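Local coordinates for uncharacterized protein (Vanderwaltozyma polyspora, PDB 5THE), which is the C-terminal lobe of a budding-yeast Argonaute, with a Piwi domain of RNase H-like fold, and probably binds RNA, at residues 245-249 with 474-480; 254-258 with 292-296. One frame throughout, in Å; residues are numbered along the deposited sequence.

Overall arrangement
Following the chain from its N terminus, residues 245-249 come first, running out of the loop after helix 228-241 into strand 248-249. Residues 254-258 come next, at the end of the short helix 251-254 and beyond, and meet 292-296, the loop between strands 282-289 and 300-305; this closes interaction 2 across 33 intervening residues, 19 of them in strands. Interaction 1 closes much later, when 474-480, continuing from helix 465-475, returns to 245-249, so interaction 2 is nested inside its loop. Their centres lie about 10 Å apart and they touch, Ile478 packing on Phe295 O and Leu249 O on Asn254 ND2. Together they tie an edge strand, two helix ends and a hairpin loop within the Piwi domain.

Interaction 1 (245-249 with 474-480); sequences SNHSL and NLCYIFG. With nucleotides of chain B.
The CA atoms of Asn246 and Gly480, and of Ser248 and Ile478, lie nearest each other, the latter 5.6 Å apart, though the Ser248 side chain points away; no backbone-to-backbone hydrogen bond joins the segments. Buried within the Piwi domain, the contact joins edge strand 248-249 and the loop before it to 474-480, which begins in the last part of helix 465-475 and continues as loop. Asn246 gives its ND2 to Gly480 O at 2.7 Å, with the acceptor nearly in the amide plane and an N-H...O angle of 157°; the same nitrogen also bonds Met236 O. His247, with CG between its backbone N and carbonyl carbon (chi1 63°), is turned to bring its ring edge to the carbonyls of Tyr477 and Phe479. NE2 makes only a weak, bent bond to Tyr477 O at 3.0 Å, and a water 2.9 Å from NE2 donates to Phe479 O. Leu249 is apolar: its CG presses on Ile478 CG2 at a tight 3.5 Å, CD2 meets Tyr477 CB, and CD1 reaches Asn474 CB at 3.7 Å. Phe479 points away from 245-249, its ring edge bringing CE2 to 3.3 Å from OP1 of A4 of chain B. The carbonyls of Tyr477, Phe479 and Gly480 are thus met by imidazole, water and amide, which probably helps to hold the backbone from which Phe479 reaches the phosphate.

Interaction 2 (254-258 with 292-296); sequences NKLLI and DDKFT
Asn254 and Leu257 meet Asp293 and Phe295 in a partly buried contact of the Piwi domain, between the end of helix 251-254 with the turn after it and the loop joining strands 282-289 and 300-305. Apolar packing and two waters hold it, without a direct hydrogen bond across. Leu257 lays CD1 over the centre of one face of the Phe295 ring, a CH-pi contact 4.1 Å from the centroid, while its CB touches CZ at 3.5 Å. Asp292 O lies over the opposite face, so the ring is sandwiched. With CG anti to its carbonyl carbon (chi1 -72°), Asn254, whose CB points toward 292-296, places its amide between the two waters: one donates to both Asn254 OD1 and Lys294 O, the former at 2.7 Å, and the second accepts from Asn254 ND2 and Lys294 NZ. Replaced by alanine, Asn254 would have no amide to offer, and both water bridges to Lys294 would probably be lost. Within 292-296, Asp292 OD1 accepts from Lys294 N at 2.9 Å in an Asx turn. Ile258 CD1 packs on Asp293 CB at 3.8 Å. Around this contact, Leu257 also touches Ile471 of helix 465-475, Phe295 reaches Pro265 and Val268 of strand 264-274, and Asn254 rests on Leu249 of strand 248-249.

Interaction 1 (245-249 with 474-480)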
loop_
_atom_site.group_PDB
_atom_site.type_symbol
_atom_site.label_atom_id
_atom_site.label_comp_id
_atom_site.label_asym_id
_atom_site.label_seq_id
_atom_site.Cartn_x
_atom_site.Cartn_y
_atom_site.Cartn_z
ATOM N N SER A 245 -0.717 -12.629 -6.669
ATOM C CA SER A 245 0.487 -12.303 -5.926
ATOM C C SER A 245 1.558 -12.039 -6.962
ATOM O O SER A 245 1.722 -12.832 -7.892
ATOM C CB SER A 245 0.928 -13.448 -4.992
ATOM O OG SER A 245 -0.104 -13.778 -4.095
ATOM N N ASN A 246 2.262 -10.922 -6.822
ATOM C CA ASN A 246 3.364 -10.654 -7.738
ATOM C C ASN A 246 4.656 -11.234 -7.181
ATOM O O ASN A 246 5.050 -12.350 -7.541
ATOM C CB ASN A 246 3.462 -9.157 -7.994
ATOM C CG ASN A 246 2.204 -8.628 -8.631
ATOM O OD1 ASN A 246 1.537 -9.363 -9.347
ATOM N ND2 ASN A 246 1.855 -7.368 -8.359
ATOM N N HIS A 247 5.312 -10.500 -6.298
ATOM C CA HIS A 247 6.414 -11.035 -5.524
ATOM C C HIS A 247 6.007 -11.087 -4.065
ATOM O O HIS A 247 5.021 -10.478 -3.645
ATOM C CB HIS A 247 7.677 -10.180 -5.688
ATOM C CG HIS A 247 7.522 -8.779 -5.176
ATOM N ND1 HIS A 247 6.896 -7.781 -5.900
ATOM C CD2 HIS A 247 7.900 -8.215 -4.004
ATOM C CE1 HIS A 247 6.918 -6.658 -5.206
ATOM N NE2 HIS A 247 7.516 -6.892 -4.048
ATOM N N SER A 248 6.785 -11.830 -3.291
ATOM C CA SER A 248 6.617 -11.897 -1.855
ATOM C C SER A 248 8.004 -12.025 -1.261
ATOM O O SER A 248 9.015 -11.914 -1.963
ATOM C CB SER A 248 5.707 -13.065 -1.448
ATOM O OG SER A 248 6.405 -14.313 -1.483
ATOM N N LEU A 249 8.052 -12.269 0.039
ATOM C CA LEU A 249 9.289 -12.689 0.679
ATOM C C LEU A 249 9.354 -14.212 0.692
ATOM O O LEU A 249 8.344 -14.905 0.534
ATOM C CB LEU A 249 9.371 -12.143 2.105
ATOM C CG LEU A 249 9.208 -10.632 2.223
ATOM C CD1 LEU A 249 9.490 -10.203 3.657
ATOM C CD2 LEU A 249 10.142 -9.938 1.232
ATOM N N ASN A 474 11.741 -5.658 6.387
ATOM C CA ASN A 474 11.224 -6.696 5.496
ATOM C C ASN A 474 9.925 -6.265 4.829
ATOM O O ASN A 474 9.707 -6.521 3.637
ATOM C CB ASN A 474 10.983 -8.002 6.265
ATOM C CG ASN A 474 12.252 -8.791 6.491
ATOM O OD1 ASN A 474 13.347 -8.329 6.191
ATOM N ND2 ASN A 474 12.105 -9.986 7.031
ATOM N N LEU A 475 9.038 -5.632 5.590
ATOM C CA LEU A 475 7.749 -5.272 5.027
ATOM C C LEU A 475 7.859 -4.200 3.952
ATOM O O LEU A 475 6.887 -3.975 3.228
ATOM C CB LEU A 475 6.807 -4.821 6.137
ATOM C CG LEU A 475 6.200 -5.951 6.962
ATOM C CD1 LEU A 475 5.446 -5.384 8.139
ATOM C CD2 LEU A 475 5.288 -6.762 6.085
ATOM N N CYS A 476 9.015 -3.550 3.832
ATOM C CA CYS A 476 9.259 -2.602 2.752
ATOM C C CYS A 476 9.494 -3.285 1.414
ATOM O O CYS A 476 9.395 -2.625 0.377
ATOM C CB CYS A 476 10.452 -1.718 3.113
ATOM S SG CYS A 476 10.077 -0.601 4.501
ATOM N N TYR A 477 9.752 -4.585 1.410
ATOM C CA TYR A 477 10.055 -5.319 0.195
ATOM C C TYR A 477 8.840 -6.012 -0.413
ATOM O O TYR A 477 8.993 -6.711 -1.412
ATOM C CB TYR A 477 11.155 -6.357 0.474
ATOM C CG TYR A 477 12.531 -5.760 0.653
ATOM C CD1 TYR A 477 12.841 -4.986 1.781
ATOM C CD2 TYR A 477 13.522 -5.961 -0.301
ATOM C CE1 TYR A 477 14.098 -4.443 1.950
ATOM C CE2 TYR A 477 14.788 -5.421 -0.142
ATOM C CZ TYR A 477 15.063 -4.668 0.987
ATOM O OH TYR A 477 16.307 -4.133 1.135
ATOM N N ILE A 478 7.640 -5.843 0.143
ATOM C CA ILE A 478 6.486 -6.489 -0.465
ATOM C C ILE A 478 5.402 -5.472 -0.795
ATOM O O ILE A 478 4.211 -5.732 -0.608
ATOM C CB ILE A 478 5.925 -7.614 0.424
ATOM C CG1 ILE A 478 5.726 -7.140 1.853
ATOM C CG2 ILE A 478 6.841 -8.825 0.392
ATOM C CD1 ILE A 478 5.259 -8.229 2.749
ATOM N N PHE A 479 5.798 -4.307 -1.282
ATOM C CA PHE A 479 4.833 -3.385 -1.866
ATOM C C PHE A 479 4.551 -3.867 -3.287
ATOM O O PHE A 479 5.403 -3.749 -4.174
ATOM C CB PHE A 479 5.381 -1.967 -1.828
ATOM C CG PHE A 479 4.421 -0.931 -2.310
ATOM C CD1 PHE A 479 3.247 -0.675 -1.617
ATOM C CD2 PHE A 479 4.709 -0.182 -3.440
ATOM C CE1 PHE A 479 2.379 0.308 -2.044
ATOM C CE2 PHE A 479 3.840 0.791 -3.880
ATOM C CZ PHE A 479 2.668 1.041 -3.187
ATOM N N GLY A 480 3.373 -4.441 -3.499
ATOM C CA GLY A 480 3.160 -5.297 -4.653
ATOM C C GLY A 480 3.098 -4.596 -6.002
ATOM O O GLY A 480 3.063 -5.294 -7.022
ATOM P P A B 4 4.768 4.023 -6.632
ATOM O OP1 A B 4 3.677 3.518 -5.757
ATOM O OP2 A B 4 4.631 5.266 -7.401
ATOM O "O5'" A B 4 6.094 4.119 -5.759
ATOM C "C5'" A B 4 6.667 2.943 -5.218
ATOM C "C4'" A B 4 8.148 2.876 -5.463
ATOM O "O4'" A B 4 8.421 2.812 -6.881
ATOM C "C3'" A B 4 8.959 4.061 -4.979
ATOM O "O3'" A B 4 9.203 3.976 -3.591
ATOM C "C2'" A B 4 10.214 3.962 -5.839
ATOM O "O2'" A B 4 11.067 2.928 -5.358
ATOM C "C1'" A B 4 9.613 3.495 -7.171
ATOM N N9 A B 4 9.259 4.623 -8.040
ATOM C C8 A B 4 8.171 5.449 -7.913
ATOM N N7 A B 4 8.100 6.377 -8.835
ATOM C C5 A B 4 9.214 6.133 -9.618
ATOM C C6 A B 4 9.677 6.778 -10.756
ATOM N N6 A B 4 9.032 7.830 -11.272
ATOM N N1 A B 4 10.809 6.298 -11.322
ATOM C C2 A B 4 11.416 5.229 -10.759
ATOM N N3 A B 4 11.065 4.525 -9.678
ATOM C C4 A B 4 9.945 5.052 -9.149
HETATM O O HOH W 1 8.031 -4.135 -3.170
#

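Interaction 2 (254-258 with 292-296)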
loop_
_atom_site.group_PDB
_atom_site.type_symbol
_atom_site.label_atom_id
_atom_site.label_comp_id
_atom_site.label_asym_id
_atom_site.label_seq_id
_atom_site.Cartn_x
_atom_site.Cartn_y
_atom_site.Cartn_z
ATOM N N ASN A 254 9.188 -15.157 5.878
ATOM C CA ASN A 254 7.833 -14.986 6.399
ATOM C C ASN A 254 7.657 -15.586 7.790
ATOM O O ASN A 254 6.722 -15.195 8.502
ATOM C CB ASN A 254 6.810 -15.588 5.433
ATOM C CG ASN A 254 6.648 -14.771 4.171
ATOM O OD1 ASN A 254 6.792 -13.543 4.186
ATOM N ND2 ASN A 254 6.338 -15.445 3.066
ATOM N N LYS A 255 8.527 -16.515 8.191
ATOM C CA LYS A 255 8.448 -17.085 9.537
ATOM C C LYS A 255 8.502 -15.999 10.600
ATOM O O LYS A 255 7.874 -16.127 11.659
ATOM C CB LYS A 255 9.587 -18.090 9.754
ATOM C CG LYS A 255 9.439 -19.354 8.938
ATOM C CD LYS A 255 10.622 -20.265 9.099
ATOM C CE LYS A 255 10.397 -21.576 8.364
ATOM N NZ LYS A 255 11.674 -22.325 8.210
ATOM N N LEU A 256 9.229 -14.920 10.323
ATOM C CA LEU A 256 9.288 -13.796 11.243
ATOM C C LEU A 256 7.902 -13.287 11.602
ATOM O O LEU A 256 7.686 -12.792 12.710
ATOM C CB LEU A 256 10.111 -12.677 10.613
ATOM C CG LEU A 256 10.802 -11.739 11.591
ATOM C CD1 LEU A 256 11.891 -12.473 12.360
ATOM C CD2 LEU A 256 11.366 -10.564 10.818
ATOM N N LEU A 257 6.949 -13.396 10.681
ATOM C CA LEU A 257 5.605 -12.887 10.906
ATOM C C LEU A 257 4.606 -14.003 11.179
ATOM O O LEU A 257 3.407 -13.826 10.947
ATOM C CB LEU A 257 5.166 -12.039 9.711
ATOM C CG LEU A 257 5.808 -10.641 9.668
ATOM C CD1 LEU A 257 5.567 -9.958 8.339
ATOM C CD2 LEU A 257 5.252 -9.802 10.809
ATOM N N ILE A 258 5.076 -15.151 11.663
ATOM C CA ILE A 258 4.206 -16.268 12.013
ATOM C C ILE A 258 4.350 -16.545 13.502
ATOM O O ILE A 258 5.468 -16.662 14.021
ATOM C CB ILE A 258 4.517 -17.518 11.168
ATOM C CG1 ILE A 258 4.132 -17.241 9.705
ATOM C CG2 ILE A 258 3.756 -18.753 11.690
ATOM C CD1 ILE A 258 4.424 -18.385 8.775
ATOM N N ASP A 292 -2.964 -13.770 5.256
ATOM C CA ASP A 292 -2.309 -15.070 5.322
ATOM C C ASP A 292 -0.816 -14.866 5.566
ATOM O O ASP A 292 -0.361 -13.762 5.889
ATOM C CB ASP A 292 -2.606 -15.914 4.074
ATOM C CG ASP A 292 -2.057 -15.318 2.787
ATOM O OD1 ASP A 292 -1.196 -14.418 2.817
ATOM O OD2 ASP A 292 -2.506 -15.780 1.714
ATOM N N ASP A 293 -0.052 -15.939 5.400
ATOM C CA ASP A 293 1.375 -15.908 5.674
ATOM C C ASP A 293 2.199 -15.429 4.483
ATOM O O ASP A 293 3.426 -15.469 4.543
ATOM C CB ASP A 293 1.849 -17.290 6.156
ATOM C CG ASP A 293 1.698 -18.388 5.103
ATOM O OD1 ASP A 293 1.131 -18.148 4.019
ATOM O OD2 ASP A 293 2.148 -19.516 5.382
ATOM N N LYS A 294 1.559 -14.962 3.412
ATOM C CA LYS A 294 2.296 -14.386 2.289
ATOM C C LYS A 294 2.320 -12.861 2.300
ATOM O O LYS A 294 3.247 -12.269 1.738
ATOM C CB LYS A 294 1.706 -14.882 0.961
ATOM C CG LYS A 294 1.706 -16.394 0.815
ATOM C CD LYS A 294 3.105 -16.959 1.110
ATOM C CE LYS A 294 3.142 -18.486 1.016
ATOM N NZ LYS A 294 4.529 -18.986 1.295
ATOM N N PHE A 295 1.316 -12.212 2.906
ATOM C CA PHE A 295 1.291 -10.755 3.102
ATOM C C PHE A 295 1.303 -9.999 1.778
ATOM O O PHE A 295 1.807 -8.879 1.665
ATOM C CB PHE A 295 2.432 -10.313 4.012
ATOM C CG PHE A 295 2.429 -11.040 5.312
ATOM C CD1 PHE A 295 1.588 -10.631 6.343
ATOM C CD2 PHE A 295 3.208 -12.180 5.478
ATOM C CE1 PHE A 295 1.561 -11.319 7.542
ATOM C CE2 PHE A 295 3.183 -12.906 6.678
ATOM C CZ PHE A 295 2.368 -12.484 7.712
ATOM N N THR A 296 0.696 -10.614 0.795
ATOM C CA THR A 296 0.636 -10.130 -0.569
ATOM C C THR A 296 -0.623 -9.322 -0.840
ATOM O O THR A 296 -0.663 -8.524 -1.791
ATOM C CB THR A 296 0.723 -11.371 -1.462
ATOM O OG1 THR A 296 2.100 -11.602 -1.825
ATOM C CG2 THR A 296 -0.153 -11.254 -2.631
HETATM O O HOH W 2 5.871 -12.366 1.987
HETATM O O HOH W 3 5.197 -18.221 4.010
#